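Local coordinates for attachment protein G3P (Enterobacteria phage Ike, PDB 4EO0) that binds the host N-pilus through this domain at the tip of the filamentous phage, an early step of infection, at residues 32-37 and 90-95. Sequence-based numbering, arbitrary orientation.
Sequences RKEVIT and TESWSI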
# COMPACT_ATOMS: atom_id res chain seq x y z
N ARG A 32 -2.75 14.35 25.02
CA ARG A 32 -3.45 13.49 24.07
C ARG A 32 -2.62 13.45 22.78
O ARG A 32 -2.26 14.51 22.26
CB ARG A 32 -4.88 14.01 23.84
CG ARG A 32 -5.67 13.27 22.75
CD ARG A 32 -7.12 13.70 22.70
NE ARG A 32 -7.90 13.09 23.78
CZ ARG A 32 -9.23 13.14 23.87
NH1 ARG A 32 -9.95 13.76 22.94
NH2 ARG A 32 -9.85 12.56 24.89
N LYS A 33 -2.29 12.24 22.30
CA LYS A 33 -1.48 12.06 21.08
C LYS A 33 -2.14 11.14 20.05
O LYS A 33 -2.92 10.25 20.41
CB LYS A 33 -0.07 11.55 21.42
CG LYS A 33 0.81 12.54 22.19
CD LYS A 33 1.68 13.37 21.26
CE LYS A 33 2.64 14.27 22.01
NZ LYS A 33 3.60 14.93 21.09
N GLU A 34 -1.80 11.33 18.76
CA GLU A 34 -2.28 10.51 17.63
C GLU A 34 -1.05 9.81 17.07
O GLU A 34 -0.16 10.47 16.54
CB GLU A 34 -3.00 11.37 16.59
CG GLU A 34 -4.37 11.82 17.07
CD GLU A 34 -5.43 10.74 17.20
OE1 GLU A 34 -5.40 9.77 16.41
OE2 GLU A 34 -6.32 10.91 18.06
N VAL A 35 -1.00 8.46 17.24
CA VAL A 35 0.15 7.61 16.93
C VAL A 35 0.01 6.67 15.72
O VAL A 35 -1.00 5.98 15.57
CB VAL A 35 0.57 6.81 18.21
CG1 VAL A 35 1.94 6.14 18.05
CG2 VAL A 35 0.57 7.70 19.45
N ILE A 36 1.08 6.60 14.90
CA ILE A 36 1.24 5.69 13.78
C ILE A 36 2.58 4.98 14.07
O ILE A 36 3.59 5.65 14.32
CB ILE A 36 1.20 6.32 12.38
CG1 ILE A 36 -0.14 7.04 12.15
CG2 ILE A 36 1.39 5.21 11.32
CD1 ILE A 36 -0.33 7.70 10.77
N THR A 37 2.58 3.64 14.07
CA THR A 37 3.80 2.88 14.35
C THR A 37 4.40 2.36 13.04
O THR A 37 3.73 2.37 12.00
CB THR A 37 3.50 1.67 15.25
OG1 THR A 37 2.79 0.71 14.46
CG2 THR A 37 2.74 2.03 16.53
N THR A 90 -0.44 15.94 17.37
CA THR A 90 -1.55 16.54 18.11
C THR A 90 -2.90 16.12 17.56
O THR A 90 -3.83 15.84 18.31
CB THR A 90 -1.48 18.08 18.07
OG1 THR A 90 -0.28 18.53 18.72
CG2 THR A 90 -2.68 18.69 18.78
N GLU A 91 -2.99 16.07 16.24
CA GLU A 91 -4.25 15.87 15.54
C GLU A 91 -4.23 14.56 14.77
O GLU A 91 -3.17 14.09 14.39
CB GLU A 91 -4.48 17.02 14.56
CG GLU A 91 -4.78 18.34 15.23
CD GLU A 91 -6.12 18.33 15.92
OE1 GLU A 91 -7.13 18.57 15.24
OE2 GLU A 91 -6.16 18.05 17.14
N SER A 92 -5.41 14.00 14.55
CA SER A 92 -5.56 12.72 13.87
C SER A 92 -5.00 12.82 12.44
O SER A 92 -5.13 13.84 11.79
CB SER A 92 -7.03 12.29 13.85
OG SER A 92 -7.21 11.03 13.24
N TRP A 93 -4.34 11.75 12.00
CA TRP A 93 -3.61 11.76 10.73
C TRP A 93 -3.42 10.36 10.15
O TRP A 93 -3.73 9.37 10.79
CB TRP A 93 -2.27 12.48 10.86
CG TRP A 93 -1.30 11.80 11.76
CD1 TRP A 93 -1.46 11.55 13.09
CD2 TRP A 93 -0.01 11.29 11.41
NE1 TRP A 93 -0.35 10.91 13.58
CE2 TRP A 93 0.55 10.74 12.57
CE3 TRP A 93 0.72 11.25 10.22
CZ2 TRP A 93 1.80 10.14 12.58
CZ3 TRP A 93 1.97 10.66 10.24
CH2 TRP A 93 2.50 10.12 11.41
N SER A 94 -2.94 10.31 8.92
CA SER A 94 -2.74 9.04 8.22
C SER A 94 -1.48 9.07 7.37
O SER A 94 -0.98 10.15 7.05
CB SER A 94 -3.94 8.70 7.34
OG SER A 94 -4.14 9.72 6.37
N ILE A 95 -1.01 7.88 6.96
CA ILE A 95 0.12 7.73 6.04
C ILE A 95 -0.37 6.84 4.92
O ILE A 95 -1.01 5.82 5.18
CB ILE A 95 1.38 7.13 6.71
CG1 ILE A 95 2.02 8.14 7.67
CG2 ILE A 95 2.43 6.66 5.69
CD1 ILE A 95 3.10 7.58 8.61
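Glu34 lies opposite Ser92, their CA atoms 5.5 Å apart, where 32-37 and 90-95 run in nearly the same direction, 14° apart. No backbone-to-backbone hydrogen bond joins them. The link is made by a side chain: Trp93 NE1 donates to Glu34 O at 3.0 Å, with a nearly straight N-H...O angle of 166°. The oxygen sits close to the indole plane, while the donor stands well above the carbonyl plane of Glu34.

Ile36 comes tip to tip with this ring. Its CD1 lies over one face, 3.5 Å from the centroid of the six-membered ring, a CH-pi contact almost along the ring normal. The same methyl also touches Ile95 CG1 at 3.9 Å. Leu41 of helix 38-66 packs against both isoleucines.

In this pilus-binding domain, strand 30-36 pairs antiparallel with strands 12-24 and 87-89 of the antiparallel sheet. Segment 90-95 follows strand 87-89, runs alongside 30-36, against the side chains of Glu34 and Ile36, and enters strand 94-106.

Glu34 CG is anti to its carbonyl carbon (chi1 -73°) and rests against Ser92 N at 3.5 Å. Glu34 is buried, and both carboxylate oxygens are hydrogen-bonded: OE1 to Ser18 OG and OE2 to Thr20 OG1, both on strand 12-24. Ser18 OG is also hydrogen-bonded to Ser92 OG, bridging the two segments.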